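Local coordinates for Slr0280 protein (Synechocystis sp., PDB 5H3K) that is of unknown function but carries a phosphodiester glycosidase (NAGPA-type) domain, so it may cleave a sugar phosphodiester or a related glycosidic bond, at residues Pro269-Asn274 with Ile279-Arg284; Leu80-Ala85 with Leu91-Asn96; Ala546-Val551 with Leu590-Pro595; Ile273-Gly278 with Leu584-Gln589; Val336-Gly341 with Ile542-Ser547. All coordinates share one frame; numbering follows the deposited sequence.

Contact 1: Pro269-Asn274 with Ile279-Arg284; sequences PVKTIN and ITWQQR
Lys-271 lays its aliphatic chain over one face of the Trp-281 indole, with CD 4.2 Å from the centroid of the six-membered ring, a CH-pi contact displaced toward the rim. Ile-273 meets the same indole beside it: CB and CG1 approach CE3, the CB to Trp-281 CE3 distance being 3.7 Å. With CG anti to its backbone N (chi1 154°), Trp-281 swings its ring along the face of the sheet that carries Lys-271, Ile-273 and Gln-283.

The side chains stand on an antiparallel hairpin of strands 271-276 and 279-288. Lys-271 pairs with Gln-283 and Ile-273 with Trp-281, both hydrogen-bonded pairs; Ile-273 N donates to Trp-281 O at 2.8 Å in an almost straight bond (175°), and Trp-281 N returns one to Ile-273 O at 2.9 Å. On the other face, Thr-272 rests against the CG of Gln-282, and a water bound to Thr-272 OG1 at 2.9 Å donates to Gln-283 O at 3.2 Å. In Gln-283, chi1 near 180° sets CG 3.4 Å from Pro-269 O; the bend at chi2 then turns the amide away, OE1 bonding to Thr-296 of the next strand.

Farther out, the ammonium of Lys-271 is held by the carbonyl of Leu-93, while Asp-95 and Asn-96 accept from the backbone N of Thr-272 and Asn-274, the outer edge of this sheet. The lysine therefore acts in two ways, its methylenes covering an aromatic face and its charged end tying the hairpin to the N-terminal part of the chain.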
# COMPACT_ATOMS: atom_id res chain seq x y z
N PRO A 269 5.83 -3.32 19.20
CA PRO A 269 4.84 -3.45 20.28
C PRO A 269 3.42 -3.13 19.82
O PRO A 269 3.24 -2.52 18.76
CB PRO A 269 5.32 -2.42 21.31
CG PRO A 269 6.18 -1.46 20.55
CD PRO A 269 6.82 -2.26 19.47
N VAL A 270 2.42 -3.54 20.60
CA VAL A 270 1.02 -3.32 20.21
C VAL A 270 0.67 -1.86 20.29
O VAL A 270 1.24 -1.10 21.08
CB VAL A 270 0.05 -4.15 21.06
CG1 VAL A 270 0.51 -5.60 21.14
CG2 VAL A 270 -0.09 -3.56 22.45
N LYS A 271 -0.27 -1.44 19.45
CA LYS A 271 -0.67 -0.04 19.39
C LYS A 271 -2.08 0.03 18.83
O LYS A 271 -2.45 -0.77 17.97
CB LYS A 271 0.29 0.75 18.49
CG LYS A 271 0.10 2.28 18.55
CD LYS A 271 0.85 3.02 17.43
CE LYS A 271 2.37 2.82 17.51
NZ LYS A 271 2.91 3.20 18.85
N THR A 272 -2.88 0.96 19.34
CA THR A 272 -4.20 1.23 18.75
C THR A 272 -4.39 2.73 18.66
O THR A 272 -4.42 3.42 19.68
CB THR A 272 -5.35 0.58 19.56
OG1 THR A 272 -5.17 -0.84 19.61
CG2 THR A 272 -6.71 0.88 18.92
N ILE A 273 -4.46 3.25 17.44
CA ILE A 273 -4.62 4.68 17.22
C ILE A 273 -5.94 4.96 16.53
O ILE A 273 -6.18 4.50 15.40
CB ILE A 273 -3.47 5.29 16.35
CG1 ILE A 273 -2.10 5.09 17.02
CG2 ILE A 273 -3.73 6.76 16.11
CD1 ILE A 273 -1.89 5.88 18.33
N ASN A 274 -6.81 5.71 17.20
CA ASN A 274 -7.99 6.25 16.55
C ASN A 274 -7.54 7.46 15.73
O ASN A 274 -7.20 8.51 16.28
CB ASN A 274 -9.07 6.60 17.58
CG ASN A 274 -9.47 5.39 18.42
OD1 ASN A 274 -9.77 4.32 17.90
ND2 ASN A 274 -9.46 5.57 19.74
N ILE A 279 -11.65 5.75 10.86
CA ILE A 279 -10.39 5.04 10.56
C ILE A 279 -9.57 4.75 11.82
O ILE A 279 -9.20 5.67 12.56
CB ILE A 279 -9.50 5.82 9.57
CG1 ILE A 279 -10.21 6.03 8.23
CG2 ILE A 279 -8.18 5.07 9.35
CD1 ILE A 279 -9.40 6.79 7.21
N THR A 280 -9.26 3.47 12.03
CA THR A 280 -8.46 3.04 13.18
C THR A 280 -7.26 2.18 12.77
O THR A 280 -7.40 1.23 12.00
CB THR A 280 -9.33 2.25 14.16
OG1 THR A 280 -10.43 3.07 14.55
CG2 THR A 280 -8.53 1.84 15.40
N TRP A 281 -6.08 2.54 13.28
CA TRP A 281 -4.83 1.85 12.97
C TRP A 281 -4.43 0.98 14.17
O TRP A 281 -4.43 1.45 15.30
CB TRP A 281 -3.76 2.91 12.62
CG TRP A 281 -2.30 2.57 12.84
CD1 TRP A 281 -1.70 1.35 12.74
CD2 TRP A 281 -1.27 3.50 13.19
NE1 TRP A 281 -0.35 1.48 13.00
CE2 TRP A 281 -0.07 2.78 13.29
CE3 TRP A 281 -1.26 4.88 13.42
CZ2 TRP A 281 1.15 3.40 13.61
CZ3 TRP A 281 -0.05 5.49 13.74
CH2 TRP A 281 1.13 4.75 13.83
N GLN A 282 -4.13 -0.31 13.94
CA GLN A 282 -3.71 -1.17 15.03
C GLN A 282 -2.48 -1.96 14.67
O GLN A 282 -2.31 -2.37 13.52
CB GLN A 282 -4.83 -2.14 15.45
CG GLN A 282 -6.05 -1.44 16.00
CD GLN A 282 -7.26 -2.35 16.07
OE1 GLN A 282 -8.16 -2.29 15.22
NE2 GLN A 282 -7.30 -3.19 17.09
N GLN A 283 -1.62 -2.17 15.67
CA GLN A 283 -0.52 -3.11 15.57
C GLN A 283 -0.77 -4.17 16.65
O GLN A 283 -0.99 -3.82 17.81
CB GLN A 283 0.83 -2.42 15.78
CG GLN A 283 2.03 -3.34 15.65
CD GLN A 283 2.17 -3.92 14.25
OE1 GLN A 283 1.94 -3.22 13.26
NE2 GLN A 283 2.54 -5.21 14.17
N ARG A 284 -0.79 -5.44 16.26
CA ARG A 284 -1.20 -6.53 17.15
C ARG A 284 -0.34 -7.76 16.92
O ARG A 284 0.30 -7.89 15.87
CB ARG A 284 -2.65 -6.93 16.83
CG ARG A 284 -3.72 -6.08 17.47
CD ARG A 284 -5.11 -6.53 17.02
NE ARG A 284 -5.43 -6.04 15.68
CZ ARG A 284 -6.64 -6.12 15.14
NH1 ARG A 284 -6.86 -5.66 13.92
NH2 ARG A 284 -7.63 -6.67 15.84
O HOH W 1 -3.81 -3.32 19.24

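Contact 2: Leu80-Ala85 with Leu91-Asn96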
# COMPACT_ATOMS: atom_id res chain seq x y z
N LEU A 80 2.84 18.31 12.00
CA LEU A 80 3.52 17.32 11.16
C LEU A 80 2.61 16.11 11.01
O LEU A 80 1.95 15.72 11.97
CB LEU A 80 4.82 16.87 11.82
CG LEU A 80 5.82 17.94 12.23
CD1 LEU A 80 7.10 17.29 12.71
CD2 LEU A 80 6.10 18.85 11.08
N GLY A 81 2.57 15.50 9.83
CA GLY A 81 1.86 14.24 9.66
C GLY A 81 2.28 13.24 10.72
O GLY A 81 3.48 13.03 10.93
N ASP A 82 1.31 12.64 11.41
CA ASP A 82 1.63 11.83 12.59
C ASP A 82 2.57 10.67 12.31
O ASP A 82 3.56 10.46 13.03
CB ASP A 82 0.34 11.40 13.35
CG ASP A 82 -0.54 10.41 12.59
OD1 ASP A 82 -0.49 10.28 11.33
OD2 ASP A 82 -1.35 9.75 13.28
N THR A 83 2.28 9.92 11.25
CA THR A 83 3.10 8.76 10.93
C THR A 83 4.48 9.22 10.47
O THR A 83 5.48 8.50 10.62
CB THR A 83 2.42 7.86 9.88
OG1 THR A 83 2.03 8.64 8.75
CG2 THR A 83 1.18 7.21 10.46
N GLY A 84 4.54 10.44 9.93
CA GLY A 84 5.81 11.03 9.53
C GLY A 84 6.63 11.48 10.72
O GLY A 84 7.84 11.25 10.78
N ALA A 85 5.97 12.11 11.69
CA ALA A 85 6.67 12.54 12.91
C ALA A 85 7.20 11.33 13.65
O ALA A 85 8.31 11.35 14.20
CB ALA A 85 5.74 13.36 13.80
N LEU A 91 8.98 10.25 17.51
CA LEU A 91 7.89 10.37 18.48
C LEU A 91 7.20 9.03 18.70
O LEU A 91 6.79 8.38 17.75
CB LEU A 91 6.81 11.35 18.01
CG LEU A 91 7.12 12.81 17.67
CD1 LEU A 91 5.81 13.61 17.63
CD2 LEU A 91 8.12 13.43 18.64
N ASP A 92 7.06 8.61 19.96
CA ASP A 92 6.30 7.40 20.26
C ASP A 92 4.84 7.83 20.35
O ASP A 92 4.48 8.61 21.22
CB ASP A 92 6.77 6.79 21.59
CG ASP A 92 6.14 5.42 21.89
OD1 ASP A 92 5.47 4.83 21.00
OD2 ASP A 92 6.35 4.91 23.02
N LEU A 93 4.01 7.36 19.41
CA LEU A 93 2.57 7.63 19.45
C LEU A 93 1.87 6.62 20.36
O LEU A 93 1.80 5.44 20.04
CB LEU A 93 1.95 7.58 18.05
CG LEU A 93 2.64 8.42 16.97
CD1 LEU A 93 1.85 8.40 15.68
CD2 LEU A 93 2.85 9.84 17.44
N LEU A 94 1.36 7.10 21.50
CA LEU A 94 0.69 6.24 22.47
C LEU A 94 -0.80 6.06 22.14
O LEU A 94 -1.39 6.92 21.47
CB LEU A 94 0.84 6.83 23.87
CG LEU A 94 2.24 7.31 24.24
CD1 LEU A 94 2.26 7.91 25.65
CD2 LEU A 94 3.23 6.18 24.12
N ASP A 95 -1.39 4.96 22.60
CA ASP A 95 -2.81 4.71 22.39
C ASP A 95 -3.62 5.93 22.81
O ASP A 95 -3.39 6.51 23.89
CB ASP A 95 -3.26 3.47 23.17
CG ASP A 95 -2.66 2.18 22.64
OD1 ASP A 95 -1.77 2.22 21.76
OD2 ASP A 95 -3.09 1.11 23.11
N ASN A 96 -4.53 6.36 21.94
CA ASN A 96 -5.32 7.57 22.20
C ASN A 96 -6.80 7.26 22.37
O ASN A 96 -7.22 6.11 22.28
CB ASN A 96 -5.14 8.59 21.07
CG ASN A 96 -5.72 8.11 19.74
OD1 ASN A 96 -5.70 6.91 19.44
ND2 ASN A 96 -6.24 9.03 18.94
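This is a buried apolar contact at the start of helix 82-89, at the junction where strand 75-81 passes directly into the helix and packs against the chain that follows it. Gly-81 occupies the N-cap position, and its carbonyl O accepts from Ala-85 N at 2.8 Å in the first turn. The helix then leads into the segment 91-96, which folds back so that Leu-91 and Leu-93 both direct their side chains at the first helical turn.

Two leucine branches do the touching. Leu-91 brings CD1 against the methyl of Ala-85, and its CG lies 3.9 Å from Ala-85 O, covering the carbonyl as well as the methyl. Leu-93 is one alternation farther along the extended chain, its CD1 lying 3.8 Å from Asp-82 O and 4.1 Å from Asp-82 CB. In both leucines CG stands anti to the carbonyl carbon (chi1 -58° and -52°), which carries the branches forward to the helix.

Of the Asp-82 side chain, CB takes part in this packing, beside the backbone O. The carboxylate makes a salt bridge from OD2 to Arg-123, while OD1 accepts a hydrogen bond from Trp-275 NE1 and a weak one from Thr-83 N at 2.8 Å, so a carboxylate sits at the helix start with partners supplied by strands 122-126 and 271-276 and by the helix itself. Leu-125 and Met-86 also pack on Leu-93, while Trp-106 and Leu-130 touch Leu-91. Between the two segments, the closest approach of apolar side chains is from Ala-85 CB to Leu-91 CD1, at 3.8 Å.

Contact 3: Ala546-Val551 with Leu590-Pro595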
# COMPACT_ATOMS: atom_id res chain seq x y z
N ALA A 546 -1.70 -6.33 6.74
CA ALA A 546 -0.35 -6.69 6.31
C ALA A 546 0.32 -7.52 7.40
O ALA A 546 0.39 -7.08 8.56
CB ALA A 546 0.50 -5.42 6.03
N SER A 547 0.81 -8.70 7.04
CA SER A 547 1.52 -9.57 7.98
C SER A 547 2.89 -9.92 7.42
O SER A 547 3.08 -10.04 6.22
CB SER A 547 0.73 -10.84 8.27
OG SER A 547 0.67 -11.66 7.12
N HIS A 548 3.86 -10.12 8.31
CA HIS A 548 5.18 -10.55 7.84
C HIS A 548 5.60 -11.85 8.51
O HIS A 548 4.82 -12.80 8.51
CB HIS A 548 6.18 -9.39 7.94
CG HIS A 548 5.80 -8.22 7.08
ND1 HIS A 548 6.06 -8.19 5.72
CD2 HIS A 548 5.14 -7.07 7.36
CE1 HIS A 548 5.60 -7.06 5.21
NE2 HIS A 548 5.04 -6.37 6.18
N ASN A 549 6.82 -11.93 9.04
CA ASN A 549 7.27 -13.19 9.64
C ASN A 549 6.66 -13.39 11.01
O ASN A 549 6.49 -12.42 11.77
CB ASN A 549 8.79 -13.20 9.78
CG ASN A 549 9.50 -13.27 8.45
OD1 ASN A 549 9.97 -14.33 8.04
ND2 ASN A 549 9.57 -12.14 7.76
N ARG A 550 6.34 -14.63 11.34
CA ARG A 550 5.93 -14.96 12.70
C ARG A 550 7.15 -14.80 13.61
O ARG A 550 8.31 -14.83 13.14
CB ARG A 550 5.36 -16.38 12.78
CG ARG A 550 6.42 -17.49 12.81
CD ARG A 550 5.81 -18.83 12.40
NE ARG A 550 5.50 -18.88 10.97
CZ ARG A 550 4.65 -19.74 10.40
NH1 ARG A 550 4.43 -19.70 9.10
NH2 ARG A 550 4.01 -20.63 11.15
N VAL A 551 6.91 -14.59 14.89
CA VAL A 551 8.01 -14.48 15.85
C VAL A 551 8.84 -15.75 15.78
O VAL A 551 8.34 -16.84 16.03
CB VAL A 551 7.50 -14.21 17.28
CG1 VAL A 551 8.68 -14.18 18.27
CG2 VAL A 551 6.74 -12.89 17.34
N LEU A 590 4.79 4.20 5.22
CA LEU A 590 4.58 2.76 5.43
C LEU A 590 4.50 2.42 6.91
O LEU A 590 5.33 2.88 7.71
CB LEU A 590 5.71 1.93 4.81
CG LEU A 590 5.83 1.85 3.29
CD1 LEU A 590 6.88 0.78 2.91
CD2 LEU A 590 4.47 1.55 2.65
N LEU A 591 3.53 1.59 7.27
CA LEU A 591 3.32 1.20 8.66
C LEU A 591 3.99 -0.11 9.00
O LEU A 591 4.39 -0.34 10.15
CB LEU A 591 1.82 1.04 8.95
CG LEU A 591 0.91 2.27 8.88
CD1 LEU A 591 -0.49 1.90 9.36
CD2 LEU A 591 1.50 3.38 9.74
N ASP A 592 4.12 -0.98 8.01
CA ASP A 592 4.36 -2.41 8.25
C ASP A 592 5.78 -2.89 7.99
O ASP A 592 6.15 -3.98 8.44
CB ASP A 592 3.43 -3.23 7.35
CG ASP A 592 3.70 -2.99 5.87
OD1 ASP A 592 3.62 -1.82 5.42
OD2 ASP A 592 4.01 -3.97 5.15
N ARG A 593 6.56 -2.11 7.23
CA ARG A 593 7.93 -2.50 6.91
C ARG A 593 8.72 -1.27 6.53
O ARG A 593 8.13 -0.21 6.27
CB ARG A 593 7.95 -3.50 5.74
CG ARG A 593 7.62 -2.88 4.36
CD ARG A 593 7.21 -3.93 3.33
NE ARG A 593 8.22 -4.98 3.21
CZ ARG A 593 8.05 -6.16 2.62
NH1 ARG A 593 6.90 -6.47 2.05
NH2 ARG A 593 9.05 -7.04 2.60
N SER A 594 10.04 -1.39 6.48
CA SER A 594 10.87 -0.27 6.03
C SER A 594 10.71 -0.07 4.53
O SER A 594 10.67 -1.04 3.77
CB SER A 594 12.34 -0.51 6.35
OG SER A 594 12.55 -0.40 7.75
N PRO A 595 10.64 1.20 4.09
CA PRO A 595 10.46 1.51 2.67
C PRO A 595 11.47 0.80 1.77
O PRO A 595 11.07 0.40 0.68
CB PRO A 595 10.66 3.02 2.61
CG PRO A 595 10.13 3.49 3.96
CD PRO A 595 10.62 2.42 4.93
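The imidazole of His-548 meets the Asp-592 carboxylate at its edge, the two planes only 18° apart, whereas the guanidinium of Arg-593 is turned 73° to the ring and receives His-548 CE1 over one face. CE1 stands 3.4 Å above that plane, displaced toward the rim, and lies 3.5 Å from Arg-593 NH1.

The bond at the centre runs from His-548 NE2 to Asp-592 OD2, 2.8 Å long with an N-H...O angle of 156°. OD2 lies in the ring plane, while NE2 comes to it from the anti side, slightly out of the carboxylate plane. Asp-592 can reach this position because its CG sits between the backbone N and the carbonyl carbon, a rotamer that turns the carboxylate back toward the end of strand 542-547. Beside this bond, Ala-546 CB packs on Asp-592 CB at 3.9 Å.

All three polar groups have further partners. The other ring nitrogen, ND1, is hydrogen-bonded to Ser-530, and Asp-592 OD1 accepts from Leu-584 N; Arg-593 NH1 reaches Thr-582 O and NE reaches Thr-597.

This His-carboxylate pair thus joins the loop 591-595 to the loop that leaves strand 542-547, within the phosphodiester glycosidase region. Because both ring nitrogens and both carboxylate oxygens are engaged, the rotation of the imidazole about its CB-CG bond is fixed, and the carboxylate that orients it is itself held in place by the backbone of Leu-584.

Contact 4: Ile273-Gly278 with Leu584-Gln589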
# COMPACT_ATOMS: atom_id res chain seq x y z
N ILE A 273 -4.46 3.25 17.44
CA ILE A 273 -4.62 4.68 17.22
C ILE A 273 -5.94 4.96 16.53
O ILE A 273 -6.18 4.50 15.40
CB ILE A 273 -3.47 5.29 16.35
CG1 ILE A 273 -2.10 5.09 17.02
CG2 ILE A 273 -3.73 6.76 16.11
CD1 ILE A 273 -1.89 5.88 18.33
N ASN A 274 -6.81 5.71 17.20
CA ASN A 274 -7.99 6.25 16.55
C ASN A 274 -7.54 7.46 15.73
O ASN A 274 -7.20 8.51 16.28
CB ASN A 274 -9.07 6.60 17.58
CG ASN A 274 -9.47 5.39 18.42
OD1 ASN A 274 -9.77 4.32 17.90
ND2 ASN A 274 -9.46 5.57 19.74
N TRP A 275 -7.52 7.28 14.41
CA TRP A 275 -6.77 8.17 13.53
C TRP A 275 -7.63 9.31 13.03
O TRP A 275 -7.29 10.48 13.19
CB TRP A 275 -6.20 7.35 12.36
CG TRP A 275 -5.13 8.03 11.57
CD1 TRP A 275 -3.86 8.32 11.98
CD2 TRP A 275 -5.22 8.45 10.20
NE1 TRP A 275 -3.17 8.92 10.96
CE2 TRP A 275 -3.98 9.02 9.86
CE3 TRP A 275 -6.24 8.42 9.24
CZ2 TRP A 275 -3.72 9.55 8.58
CZ3 TRP A 275 -5.99 8.94 7.98
CH2 TRP A 275 -4.73 9.50 7.66
N THR A 276 -8.75 8.98 12.41
CA THR A 276 -9.75 10.00 12.14
C THR A 276 -11.10 9.34 12.31
O THR A 276 -11.16 8.14 12.60
CB THR A 276 -9.57 10.62 10.73
OG1 THR A 276 -10.21 11.91 10.70
CG2 THR A 276 -10.17 9.71 9.66
N GLU A 277 -12.18 10.10 12.19
CA GLU A 277 -13.49 9.48 12.27
C GLU A 277 -13.58 8.41 11.19
O GLU A 277 -13.35 8.69 10.00
CB GLU A 277 -14.61 10.50 12.09
CG GLU A 277 -15.96 9.84 11.85
CD GLU A 277 -17.15 10.72 12.18
OE1 GLU A 277 -16.93 11.83 12.73
OE2 GLU A 277 -18.29 10.30 11.91
N GLY A 278 -13.87 7.18 11.60
CA GLY A 278 -14.06 6.09 10.67
C GLY A 278 -12.79 5.34 10.30
O GLY A 278 -12.85 4.41 9.51
N LEU A 584 1.66 -1.22 3.42
CA LEU A 584 0.45 -0.57 3.91
C LEU A 584 0.83 0.83 4.35
O LEU A 584 1.66 0.98 5.25
CB LEU A 584 -0.12 -1.37 5.09
CG LEU A 584 -1.28 -0.82 5.91
CD1 LEU A 584 -2.43 -0.46 4.99
CD2 LEU A 584 -1.72 -1.85 6.95
N ALA A 585 0.26 1.85 3.70
CA ALA A 585 0.65 3.24 3.97
C ALA A 585 -0.48 4.00 4.64
O ALA A 585 -1.65 3.85 4.28
CB ALA A 585 1.07 3.97 2.67
N LEU A 586 -0.13 4.82 5.63
CA LEU A 586 -1.11 5.65 6.32
C LEU A 586 -0.54 7.05 6.43
O LEU A 586 0.58 7.23 6.93
CB LEU A 586 -1.43 5.08 7.71
CG LEU A 586 -2.42 5.90 8.56
CD1 LEU A 586 -3.81 5.85 7.95
CD2 LEU A 586 -2.44 5.42 10.02
N GLY A 587 -1.28 8.05 5.95
CA GLY A 587 -0.77 9.40 5.88
C GLY A 587 0.52 9.48 5.08
O GLY A 587 1.43 10.25 5.40
N GLY A 588 0.62 8.65 4.04
CA GLY A 588 1.79 8.67 3.17
C GLY A 588 3.08 8.11 3.76
O GLY A 588 4.18 8.47 3.31
N GLN A 589 2.97 7.22 4.75
CA GLN A 589 4.12 6.53 5.33
C GLN A 589 3.80 5.06 5.45
O GLN A 589 2.68 4.71 5.78
CB GLN A 589 4.49 7.07 6.71
CG GLN A 589 4.69 8.59 6.77
CD GLN A 589 5.92 9.06 6.01
OE1 GLN A 589 6.78 8.26 5.63
NE2 GLN A 589 6.01 10.37 5.81
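Chi1 near 180° in both Trp-275 (-165°) and Leu-586 (178°), which leaves CG anti to the backbone N, carries the indole out from strand 271-276 and the isobutyl group out from strand 584-586. The side chains overlap while pointing opposite ways, and the leucine branches come to lie on a ring face.

CD1 of Leu-586 stands over the centre of the six-membered ring, 3.5 Å from its centroid and just 2° off the normal, a direct CH-pi contact. CD2 covers the five-membered part, coming 3.7 Å from Trp-275 NE1 and 3.8 Å from Trp-275 CD1, while the branch carbon CG is 3.7 Å from Trp-275 CE2. A single leucine fork thus spans both rings of the indole. Beyond it the backbone of Gly-587 comes close, its N 3.9 Å from Trp-275 CZ2. This glycine has positive phi, as does Gly-588, and the two form the type I' turn of the hairpin of strands 584-586 and 589-590; Gln-589 N closes it on Leu-586 O at 3.2 Å, and Leu-586 N returns a bond to Gln-589 O at 2.8 Å.

The indole N-H is also used, by the carboxylate of Asp-82 at the start of helix 82-89. Trp-275 itself belongs to a classic beta bulge, where it and Thr-276 both face Ile-279. Around the pair, Thr-83 of that helix is hydrogen-bonded to Leu-586 O, Phe-118 of strand 112-119 meets the indole at a steep angle, Arg-123 of strand 122-126 touches it, and Trp-281 of strand 279-288 packs on Leu-586.

Contact 5: Val336-Gly341 with Ile542-Ser547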
# COMPACT_ATOMS: atom_id res chain seq x y z
N VAL A 336 -5.07 6.31 3.16
CA VAL A 336 -4.59 4.95 3.42
C VAL A 336 -4.43 4.23 2.09
O VAL A 336 -5.22 4.46 1.16
CB VAL A 336 -5.58 4.11 4.29
CG1 VAL A 336 -4.86 2.95 4.98
CG2 VAL A 336 -6.28 4.97 5.34
N ALA A 337 -3.43 3.37 1.97
CA ALA A 337 -3.35 2.52 0.79
C ALA A 337 -2.71 1.20 1.13
O ALA A 337 -1.85 1.14 2.01
CB ALA A 337 -2.58 3.22 -0.34
N ILE A 338 -3.13 0.14 0.45
CA ILE A 338 -2.46 -1.15 0.56
C ILE A 338 -2.18 -1.63 -0.86
O ILE A 338 -2.96 -1.36 -1.78
CB ILE A 338 -3.28 -2.17 1.38
CG1 ILE A 338 -2.44 -3.41 1.71
CG2 ILE A 338 -4.59 -2.55 0.66
CD1 ILE A 338 -3.12 -4.38 2.68
N ASN A 339 -1.06 -2.31 -1.06
CA ASN A 339 -0.80 -2.94 -2.35
C ASN A 339 -1.91 -3.94 -2.68
O ASN A 339 -2.53 -4.54 -1.77
CB ASN A 339 0.55 -3.68 -2.32
CG ASN A 339 0.48 -4.93 -1.48
OD1 ASN A 339 0.39 -4.87 -0.25
ND2 ASN A 339 0.47 -6.09 -2.15
N ALA A 340 -2.20 -4.11 -3.96
CA ALA A 340 -3.40 -4.87 -4.32
C ALA A 340 -3.17 -6.00 -5.32
O ALA A 340 -2.87 -7.14 -4.93
CB ALA A 340 -4.52 -3.91 -4.80
N GLY A 341 -3.33 -5.72 -6.62
CA GLY A 341 -3.39 -6.80 -7.59
C GLY A 341 -2.06 -7.41 -8.05
O GLY A 341 -1.00 -6.77 -7.97
N ILE A 542 -14.26 -2.28 6.68
CA ILE A 542 -13.23 -2.85 5.83
C ILE A 542 -11.92 -2.90 6.60
O ILE A 542 -11.54 -1.93 7.26
CB ILE A 542 -13.05 -2.02 4.56
CG1 ILE A 542 -14.33 -2.11 3.71
CG2 ILE A 542 -11.79 -2.45 3.78
CD1 ILE A 542 -14.40 -1.08 2.60
N ILE A 543 -11.23 -4.04 6.55
CA ILE A 543 -9.93 -4.15 7.18
C ILE A 543 -8.86 -4.37 6.12
O ILE A 543 -8.98 -5.26 5.29
CB ILE A 543 -9.88 -5.32 8.20
CG1 ILE A 543 -11.12 -5.28 9.10
CG2 ILE A 543 -8.63 -5.22 9.06
CD1 ILE A 543 -11.35 -6.58 9.84
N LEU A 544 -7.84 -3.52 6.13
CA LEU A 544 -6.66 -3.73 5.30
C LEU A 544 -5.62 -4.35 6.21
O LEU A 544 -5.36 -3.85 7.31
CB LEU A 544 -6.16 -2.40 4.73
CG LEU A 544 -7.19 -1.52 4.01
CD1 LEU A 544 -6.51 -0.28 3.44
CD2 LEU A 544 -7.88 -2.28 2.89
N VAL A 545 -5.00 -5.44 5.76
CA VAL A 545 -4.14 -6.26 6.62
C VAL A 545 -2.78 -6.56 5.99
O VAL A 545 -2.72 -6.98 4.83
CB VAL A 545 -4.81 -7.63 6.90
CG1 VAL A 545 -3.96 -8.47 7.86
CG2 VAL A 545 -6.22 -7.44 7.44
N ALA A 546 -1.70 -6.33 6.74
CA ALA A 546 -0.35 -6.69 6.31
C ALA A 546 0.32 -7.52 7.40
O ALA A 546 0.39 -7.08 8.56
CB ALA A 546 0.50 -5.42 6.03
N SER A 547 0.81 -8.70 7.04
CA SER A 547 1.52 -9.57 7.98
C SER A 547 2.89 -9.92 7.42
O SER A 547 3.08 -10.04 6.22
CB SER A 547 0.73 -10.84 8.27
OG SER A 547 0.67 -11.66 7.12
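Two beta-sheets pack face to face here, strand 336-339 of one lying across strand 542-547 of the other, with the short strand axes 8.1 Å apart at their closest and crossing at 53°. The interface is wholly apolar on the side-chain level and deeply buried.

Leu-544 is the central side chain of the two-segment contact. Its CD1 reaches both Val-336 CG1, at 3.9 Å, and Ile-338 CG2, and its CD2 meets Ile-338 CG2 at 4.0 Å; the two partners point to the same face of strand 336-339. Ile-338 carries CG1 anti to its backbone N (chi1 -169°) and continues extended through chi2, which takes CD1 past Leu-544 to the backbone of the next residue. There it rests 3.4 Å from Val-545 O and 3.8 Å from Val-545 N. Ile-338 and Leu-544 consequently run past one another in opposite directions, each reaching toward the other strand.

The surroundings extend the same layer: Val-298 of strand 291-300 packs on Val-336, Ile-534 of strand 531-536 on Leu-544, and Ser-532 on Ile-338. Asn-339, at the end of its strand, turns its amide to Ser-532, Asp-577 and Ser-583 in hydrogen bonds, the one to Ser-532 being a polar link between the sheets close by. Between the two segments themselves the contact is made by branched aliphatic side chains interleaved across strands that cross at a marked angle, the face-to-face packing of two beta sheets, as in a beta sandwich-like core.

Contacts 2, 4 and 5 are buried, whereas contacts 1 and 3 are partly open and more polar. Contact 1 is hydrogen bonding inside one sheet, and contact 5 is aliphatic packing between two; strands 271-276, 279-288 and 542-547 all belong to the same eight-stranded sheet. Contact 4 shares Ile-273 and Asn-274 with contact 1 and joins that sheet, by an aromatic face, to the sheet of strands 336-339 and 584-586, where Ala-585 N bonds Ala-337 O. Contact 2 touches contact 1 through Leu-93 and Asn-96, and contact 4 through Thr-83 and Asn-96. Contact 3 takes over strand 542-547 where contact 5 ends, exchanging hydrocarbon for a histidine-carboxylate pair, and Asp-592 bonds Leu-584 of contact 4.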